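Local atomic coordinates of protein (hdlp (histone deacetylase-like protein)) (Aquifex aeolicus, PDB entry 1C3P), a protein that probably acts as a zinc-dependent deacetylase of the histone deacetylase family. Residues L255-L260 / Y300-A305; N272-K277 / D353-G358. All blocks are in the same frame, centred on the assembly; numbering follows the deposited sequence.

Contact 1 (L255-L260 / Y300-A305)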
ATOM      1  N   LEU A 255       0.509  -1.929  -3.330  1.00 14.42           N
ATOM      2  CA  LEU A 255      -0.764  -2.098  -3.998  1.00 17.99           C
ATOM      3  C   LEU A 255      -2.009  -1.766  -3.211  1.00 19.32           C
ATOM      4  O   LEU A 255      -2.891  -2.623  -3.078  1.00 21.23           O
ATOM      5  CB  LEU A 255      -0.825  -3.562  -4.461  1.00 20.68           C
ATOM      6  CG  LEU A 255       0.374  -3.923  -5.336  1.00 22.90           C
ATOM      7  CD1 LEU A 255       0.594  -5.421  -5.370  1.00 29.36           C
ATOM      8  CD2 LEU A 255       0.142  -3.353  -6.728  1.00 14.80           C
ATOM      9  N   GLY A 256      -2.107  -0.543  -2.695  1.00 17.21           N
ATOM     10  CA  GLY A 256      -3.310  -0.176  -1.962  1.00 15.64           C
ATOM     11  C   GLY A 256      -4.514  -0.263  -2.891  1.00 17.31           C
ATOM     12  O   GLY A 256      -4.389  -0.022  -4.095  1.00 15.62           O
ATOM     13  N   THR A 257      -5.681  -0.599  -2.341  1.00 19.72           N
ATOM     14  CA  THR A 257      -6.883  -0.722  -3.158  1.00 19.88           C
ATOM     15  C   THR A 257      -7.733   0.539  -3.162  1.00 20.58           C
ATOM     16  O   THR A 257      -8.808   0.561  -3.758  1.00 14.59           O
ATOM     17  CB  THR A 257      -7.767  -1.919  -2.700  1.00 14.02           C
ATOM     18  OG1 THR A 257      -8.199  -1.720  -1.351  1.00 17.58           O
ATOM     19  CG2 THR A 257      -6.972  -3.222  -2.786  1.00 19.67           C
ATOM     20  N   ASP A 258      -7.257   1.604  -2.523  1.00 16.56           N
ATOM     21  CA  ASP A 258      -8.045   2.821  -2.528  1.00 16.39           C
ATOM     22  C   ASP A 258      -8.309   3.467  -3.890  1.00 21.25           C
ATOM     23  O   ASP A 258      -9.139   4.363  -3.981  1.00 22.52           O
ATOM     24  CB  ASP A 258      -7.514   3.854  -1.520  1.00 18.38           C
ATOM     25  CG  ASP A 258      -6.032   4.112  -1.642  1.00 25.85           C
ATOM     26  OD1 ASP A 258      -5.410   3.630  -2.610  1.00 22.32           O
ATOM     27  OD2 ASP A 258      -5.493   4.812  -0.751  1.00 18.12           O
ATOM     28  N   PRO A 259      -7.568   3.095  -4.951  1.00 18.17           N
ATOM     29  CA  PRO A 259      -7.882   3.722  -6.240  1.00 21.24           C
ATOM     30  C   PRO A 259      -9.227   3.270  -6.855  1.00 20.88           C
ATOM     31  O   PRO A 259      -9.716   3.878  -7.804  1.00 19.25           O
ATOM     32  CB  PRO A 259      -6.679   3.334  -7.112  1.00 21.18           C
ATOM     33  CG  PRO A 259      -6.262   2.010  -6.522  1.00 36.11           C
ATOM     34  CD  PRO A 259      -6.308   2.329  -5.056  1.00 25.88           C
ATOM     35  N   LEU A 260      -9.832   2.222  -6.303  1.00 18.75           N
ATOM     36  CA  LEU A 260     -11.098   1.709  -6.827  1.00 22.16           C
ATOM     37  C   LEU A 260     -12.306   2.620  -6.634  1.00 24.16           C
ATOM     38  O   LEU A 260     -12.428   3.355  -5.645  1.00 21.69           O
ATOM     39  CB  LEU A 260     -11.411   0.333  -6.210  1.00 20.35           C
ATOM     40  CG  LEU A 260     -10.355  -0.756  -6.422  1.00 21.82           C
ATOM     41  CD1 LEU A 260     -10.633  -1.945  -5.498  1.00 18.57           C
ATOM     42  CD2 LEU A 260     -10.318  -1.163  -7.872  1.00 19.18           C
ATOM     43  N   TYR A 300     -15.309  -4.809   0.817  1.00 24.48           N
ATOM     44  CA  TYR A 300     -15.601  -5.599  -0.364  1.00 22.94           C
ATOM     45  C   TYR A 300     -14.566  -5.367  -1.451  1.00 22.80           C
ATOM     46  O   TYR A 300     -14.092  -6.307  -2.095  1.00 19.14           O
ATOM     47  CB  TYR A 300     -16.965  -5.226  -0.928  1.00 25.24           C
ATOM     48  CG  TYR A 300     -18.168  -5.543  -0.066  1.00 30.44           C
ATOM     49  CD1 TYR A 300     -18.042  -5.883   1.281  1.00 26.01           C
ATOM     50  CD2 TYR A 300     -19.451  -5.441  -0.594  1.00 31.37           C
ATOM     51  CE1 TYR A 300     -19.168  -6.103   2.074  1.00 29.66           C
ATOM     52  CE2 TYR A 300     -20.574  -5.655   0.179  1.00 35.88           C
ATOM     53  CZ  TYR A 300     -20.429  -5.981   1.511  1.00 38.44           C
ATOM     54  OH  TYR A 300     -21.553  -6.146   2.275  1.00 33.41           O
ATOM     55  N   ALA A 301     -14.247  -4.095  -1.664  1.00 23.08           N
ATOM     56  CA  ALA A 301     -13.307  -3.687  -2.699  1.00 21.68           C
ATOM     57  C   ALA A 301     -11.948  -4.291  -2.430  1.00 23.49           C
ATOM     58  O   ALA A 301     -11.322  -4.860  -3.318  1.00 21.21           O
ATOM     59  CB  ALA A 301     -13.209  -2.164  -2.746  1.00 19.52           C
ATOM     60  N   LEU A 302     -11.508  -4.145  -1.185  1.00 23.19           N
ATOM     61  CA  LEU A 302     -10.232  -4.658  -0.737  1.00 20.66           C
ATOM     62  C   LEU A 302     -10.142  -6.162  -0.930  1.00 22.08           C
ATOM     63  O   LEU A 302      -9.221  -6.653  -1.567  1.00 20.43           O
ATOM     64  CB  LEU A 302     -10.044  -4.283   0.741  1.00 23.31           C
ATOM     65  CG  LEU A 302      -8.888  -4.799   1.603  1.00 36.66           C
ATOM     66  CD1 LEU A 302      -8.861  -4.014   2.906  1.00 38.41           C
ATOM     67  CD2 LEU A 302      -9.046  -6.275   1.898  1.00 28.52           C
ATOM     68  N   ALA A 303     -11.117  -6.892  -0.393  1.00 19.58           N
ATOM     69  CA  ALA A 303     -11.100  -8.344  -0.485  1.00 19.77           C
ATOM     70  C   ALA A 303     -11.066  -8.896  -1.893  1.00 19.19           C
ATOM     71  O   ALA A 303     -10.273  -9.791  -2.192  1.00 22.51           O
ATOM     72  CB  ALA A 303     -12.283  -8.928   0.266  1.00 21.69           C
ATOM     73  N   ARG A 304     -11.918  -8.384  -2.773  1.00 20.12           N
ATOM     74  CA  ARG A 304     -11.936  -8.913  -4.121  1.00 18.04           C
ATOM     75  C   ARG A 304     -10.689  -8.545  -4.914  1.00 21.00           C
ATOM     76  O   ARG A 304     -10.148  -9.373  -5.648  1.00 19.45           O
ATOM     77  CB  ARG A 304     -13.189  -8.429  -4.888  1.00 21.09           C
ATOM     78  CG  ARG A 304     -14.557  -8.862  -4.315  1.00 24.34           C
ATOM     79  CD  ARG A 304     -15.683  -8.490  -5.310  1.00 27.09           C
ATOM     80  NE  ARG A 304     -15.523  -7.116  -5.762  1.00 45.73           N
ATOM     81  CZ  ARG A 304     -15.975  -6.624  -6.911  1.00 39.82           C
ATOM     82  NH1 ARG A 304     -16.644  -7.387  -7.778  1.00 28.40           N
ATOM     83  NH2 ARG A 304     -15.727  -5.358  -7.207  1.00 41.77           N
ATOM     84  N   ALA A 305     -10.221  -7.309  -4.758  1.00 19.93           N
ATOM     85  CA  ALA A 305      -9.056  -6.860  -5.511  1.00 18.70           C
ATOM     86  C   ALA A 305      -7.778  -7.580  -5.133  1.00 16.46           C
ATOM     87  O   ALA A 305      -7.026  -8.012  -6.007  1.00 19.49           O
ATOM     88  CB  ALA A 305      -8.885  -5.319  -5.365  1.00 18.26           C
TER
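In the metal-site loop that follows strand 250-254, T257 and L260 pack against one flank of helix 299-314, touching A301, L302 and A305. The loop makes a type I beta turn from T257 to L260, closed by the backbone bond from L260 N to T257 O (3.2 Å), and this turn brings both side chains round to the helix. T257 leads. Its OG1 sits between the backbone N and the carbonyl carbon (chi1 61°) and rests against the backbone of the helix, 3.6 Å from L302 CA, with L302 CB close beside it. The methyl CG2, anti to the carbonyl carbon, reaches A305 CB at 3.8 Å. L260 enters from the other end of the turn with a single branch: CD1 lies 3.8 Å from A301 CB and 3.7 Å from A301 O, and it also meets A305 CB at 3.8 Å. A305 CB is therefore shared between T257 CG2 and L260 CD1, one helix turn on from A301. Everything that touches is buried. The alanines meet the turn with their CB atoms, and the nearest CA pair is T257 CA and L302 CA, 5.7 Å apart.

D258, inside the same turn, directs its CB away from the helix. It is a zinc ligand of this protein, although no metal is bound in this model; its carboxylate is hydrogen-bonded to A169 N and to ND1 of H170, another zinc ligand. The packing thus joins the turn that carries D258 to helix 299-314. Further along that helix, W306 NE1 is hydrogen-bonded to L255 O, while A303 turns away from the loop toward helices 28-37 and 324-332. Strand 250-254, which leads into the turn, lies within the parallel sheet between strands 290-292 and 162-166.

Contact 2 (N272-K277 / D353-G358)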
ATOM      1  N   ASN A 272     -11.385  -3.275 -10.579  1.00 16.17           N
ATOM      2  CA  ASN A 272     -10.433  -4.241  -9.992  1.00 20.70           C
ATOM      3  C   ASN A 272      -9.588  -4.843 -11.090  1.00 18.03           C
ATOM      4  O   ASN A 272      -8.465  -5.280 -10.851  1.00 18.58           O
ATOM      5  CB  ASN A 272     -11.105  -5.469  -9.368  1.00 37.49           C
ATOM      6  CG  ASN A 272     -11.904  -5.171  -8.159  1.00 54.53           C
ATOM      7  OD1 ASN A 272     -12.640  -6.046  -7.685  1.00 45.61           O
ATOM      8  ND2 ASN A 272     -11.768  -3.961  -7.620  1.00 60.55           N
ATOM      9  N   VAL A 273     -10.179  -4.956 -12.277  1.00 19.57           N
ATOM     10  CA  VAL A 273      -9.477  -5.542 -13.410  1.00 22.12           C
ATOM     11  C   VAL A 273      -8.370  -4.637 -13.936  1.00 22.06           C
ATOM     12  O   VAL A 273      -7.348  -5.118 -14.395  1.00 16.89           O
ATOM     13  CB  VAL A 273     -10.465  -5.915 -14.524  1.00 26.91           C
ATOM     14  CG1 VAL A 273      -9.719  -6.369 -15.757  1.00 39.69           C
ATOM     15  CG2 VAL A 273     -11.349  -7.068 -14.032  1.00 34.73           C
ATOM     16  N   ALA A 274      -8.563  -3.324 -13.861  1.00 21.79           N
ATOM     17  CA  ALA A 274      -7.506  -2.419 -14.290  1.00 21.31           C
ATOM     18  C   ALA A 274      -6.414  -2.458 -13.201  1.00 17.83           C
ATOM     19  O   ALA A 274      -5.224  -2.329 -13.500  1.00 20.38           O
ATOM     20  CB  ALA A 274      -8.065  -0.997 -14.457  1.00 18.95           C
ATOM     21  N   PHE A 275      -6.833  -2.633 -11.942  1.00 16.01           N
ATOM     22  CA  PHE A 275      -5.908  -2.714 -10.804  1.00 16.46           C
ATOM     23  C   PHE A 275      -4.987  -3.907 -11.046  1.00 25.06           C
ATOM     24  O   PHE A 275      -3.764  -3.831 -10.875  1.00 19.71           O
ATOM     25  CB  PHE A 275      -6.715  -2.913  -9.513  1.00 24.56           C
ATOM     26  CG  PHE A 275      -5.885  -3.142  -8.281  1.00 23.01           C
ATOM     27  CD1 PHE A 275      -5.155  -2.115  -7.699  1.00 23.88           C
ATOM     28  CD2 PHE A 275      -5.884  -4.394  -7.672  1.00 22.40           C
ATOM     29  CE1 PHE A 275      -4.435  -2.332  -6.519  1.00 28.74           C
ATOM     30  CE2 PHE A 275      -5.171  -4.626  -6.496  1.00 35.03           C
ATOM     31  CZ  PHE A 275      -4.448  -3.592  -5.920  1.00 24.63           C
ATOM     32  N   LEU A 276      -5.594  -5.005 -11.475  1.00 17.49           N
ATOM     33  CA  LEU A 276      -4.868  -6.231 -11.761  1.00 24.23           C
ATOM     34  C   LEU A 276      -3.937  -6.018 -12.960  1.00 18.88           C
ATOM     35  O   LEU A 276      -2.777  -6.442 -12.933  1.00 17.99           O
ATOM     36  CB  LEU A 276      -5.877  -7.361 -12.024  1.00 20.44           C
ATOM     37  CG  LEU A 276      -5.375  -8.810 -12.130  1.00 39.65           C
ATOM     38  CD1 LEU A 276      -6.539  -9.715 -12.533  1.00 29.65           C
ATOM     39  CD2 LEU A 276      -4.284  -8.925 -13.153  1.00 32.41           C
ATOM     40  N   LYS A 277      -4.425  -5.374 -14.018  1.00 19.67           N
ATOM     41  CA  LYS A 277      -3.558  -5.137 -15.165  1.00 21.33           C
ATOM     42  C   LYS A 277      -2.370  -4.258 -14.828  1.00 22.12           C
ATOM     43  O   LYS A 277      -1.279  -4.438 -15.371  1.00 22.19           O
ATOM     44  CB  LYS A 277      -4.317  -4.507 -16.333  1.00 23.84           C
ATOM     45  CG  LYS A 277      -5.134  -5.484 -17.112  1.00 40.87           C
ATOM     46  CD  LYS A 277      -5.375  -4.952 -18.515  1.00 54.73           C
ATOM     47  CE  LYS A 277      -4.055  -4.741 -19.245  1.00 58.85           C
ATOM     48  NZ  LYS A 277      -4.265  -4.258 -20.634  1.00 55.34           N
ATOM     49  N   ASP A 353     -14.863  -6.924 -11.475  1.00 31.44           N
ATOM     50  CA  ASP A 353     -15.880  -5.995 -11.945  1.00 26.50           C
ATOM     51  C   ASP A 353     -15.604  -5.680 -13.413  1.00 26.41           C
ATOM     52  O   ASP A 353     -14.535  -5.992 -13.935  1.00 25.73           O
ATOM     53  CB  ASP A 353     -15.961  -4.710 -11.096  1.00 50.09           C
ATOM     54  CG  ASP A 353     -14.617  -4.120 -10.765  1.00 52.79           C
ATOM     55  OD1 ASP A 353     -13.983  -4.582  -9.796  1.00 58.55           O
ATOM     56  OD2 ASP A 353     -14.194  -3.188 -11.474  1.00 73.19           O
ATOM     57  N   PRO A 354     -16.590  -5.122 -14.120  1.00 30.12           N
ATOM     58  CA  PRO A 354     -16.408  -4.785 -15.533  1.00 34.02           C
ATOM     59  C   PRO A 354     -15.396  -3.660 -15.666  1.00 34.00           C
ATOM     60  O   PRO A 354     -15.172  -2.906 -14.720  1.00 28.28           O
ATOM     61  CB  PRO A 354     -17.803  -4.325 -15.946  1.00 32.25           C
ATOM     62  CG  PRO A 354     -18.288  -3.659 -14.679  1.00 44.48           C
ATOM     63  CD  PRO A 354     -17.956  -4.772 -13.697  1.00 35.38           C
ATOM     64  N   TRP A 355     -14.777  -3.547 -16.830  1.00 23.89           N
ATOM     65  CA  TRP A 355     -13.839  -2.455 -17.018  1.00 33.84           C
ATOM     66  C   TRP A 355     -14.564  -1.139 -16.813  1.00 33.12           C
ATOM     67  O   TRP A 355     -15.783  -1.068 -16.976  1.00 29.41           O
ATOM     68  CB  TRP A 355     -13.227  -2.488 -18.410  1.00 33.84           C
ATOM     69  CG  TRP A 355     -12.114  -3.447 -18.493  1.00 49.97           C
ATOM     70  CD1 TRP A 355     -12.192  -4.797 -18.691  1.00 56.10           C
ATOM     71  CD2 TRP A 355     -10.739  -3.150 -18.267  1.00 46.60           C
ATOM     72  NE1 TRP A 355     -10.939  -5.359 -18.601  1.00 56.07           N
ATOM     73  CE2 TRP A 355     -10.029  -4.366 -18.340  1.00 54.73           C
ATOM     74  CE3 TRP A 355     -10.035  -1.972 -18.009  1.00 46.90           C
ATOM     75  CZ2 TRP A 355      -8.649  -4.435 -18.163  1.00 55.25           C
ATOM     76  CZ3 TRP A 355      -8.669  -2.039 -17.833  1.00 50.74           C
ATOM     77  CH2 TRP A 355      -7.989  -3.261 -17.909  1.00 50.68           C
ATOM     78  N   ARG A 356     -13.806  -0.110 -16.440  1.00 23.90           N
ATOM     79  CA  ARG A 356     -14.347   1.223 -16.204  1.00 23.96           C
ATOM     80  C   ARG A 356     -13.412   2.203 -16.896  1.00 24.89           C
ATOM     81  O   ARG A 356     -12.746   3.016 -16.258  1.00 22.25           O
ATOM     82  CB  ARG A 356     -14.414   1.503 -14.695  1.00 22.66           C
ATOM     83  CG  ARG A 356     -15.369   0.560 -13.967  1.00 29.06           C
ATOM     84  CD  ARG A 356     -15.221   0.563 -12.458  1.00 28.92           C
ATOM     85  NE  ARG A 356     -16.176  -0.375 -11.869  1.00 24.73           N
ATOM     86  CZ  ARG A 356     -16.169  -0.765 -10.600  1.00 23.57           C
ATOM     87  NH1 ARG A 356     -15.248  -0.299  -9.762  1.00 22.15           N
ATOM     88  NH2 ARG A 356     -17.090  -1.620 -10.169  1.00 22.69           N
ATOM     89  N   GLY A 357     -13.369   2.120 -18.220  1.00 23.91           N
ATOM     90  CA  GLY A 357     -12.485   2.988 -18.972  1.00 26.72           C
ATOM     91  C   GLY A 357     -13.115   4.251 -19.512  1.00 26.90           C
ATOM     92  O   GLY A 357     -14.185   4.674 -19.076  1.00 29.87           O
ATOM     93  N   GLY A 358     -12.430   4.857 -20.470  1.00 28.22           N
ATOM     94  CA  GLY A 358     -12.910   6.081 -21.076  1.00 30.96           C
ATOM     95  C   GLY A 358     -11.769   6.729 -21.830  1.00 30.03           C
ATOM     96  O   GLY A 358     -10.744   6.102 -22.073  1.00 24.03           O
TER
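N272 opens its helix against D353: N272 N donates to both carboxylate oxygens, to OD2 at 2.9 Å (144° at the hydrogen) and to OD1 at 3.0 Å. Both oxygens are crowded in the model, so how the N-H is shared between them is uncertain. The two side chains cross at about a right angle, and the details of their meeting are doubtful. V273 comes next, with CG1 anti to the backbone N (chi1 173°) and set against the indole of W355, 3.3 Å from NE1; its CB lies 4.0 Å above the ring plane, offset toward the rim. The other methyl, CG2, turns to D353 O at 3.4 Å. A274 continues across the same face of the indole, its N also above the rim and its CB 3.6 Å from W355 CZ3. One turn on, K277 passes the edge of the six-membered ring, where the model is too tight for detail. W355 also touches D228 and L232 of helix 228-245, bridging two helices. S271 OG accepts the N-H of A274, three residues on, the bond of an N-cap serine at the start of helix 272-286, and D353 adds a carboxylate at the neighbouring N-H of N272.

How the contacts relate
Contacts 1 and 2 lie about 12 Å apart, centre to centre, and their segments alternate along the chain. They meet where R304 of helix 299-314 faces the start of helix 272-286: R304 NH2 is 3.2 Å from D353 OD1, a weak ion pair whose oxygen is uncertainly placed. L260 touches N272 as well, and G256 O packs 3.3 Å from F275 CE1. Contact 1 is the one close to the zinc site: it contains D258, and the T257 side chain is about 7 Å from that of D168 and about 10 Å from that of H170. Contact 2 lies farther out, with the N272 side chain about 11 Å from that of D258.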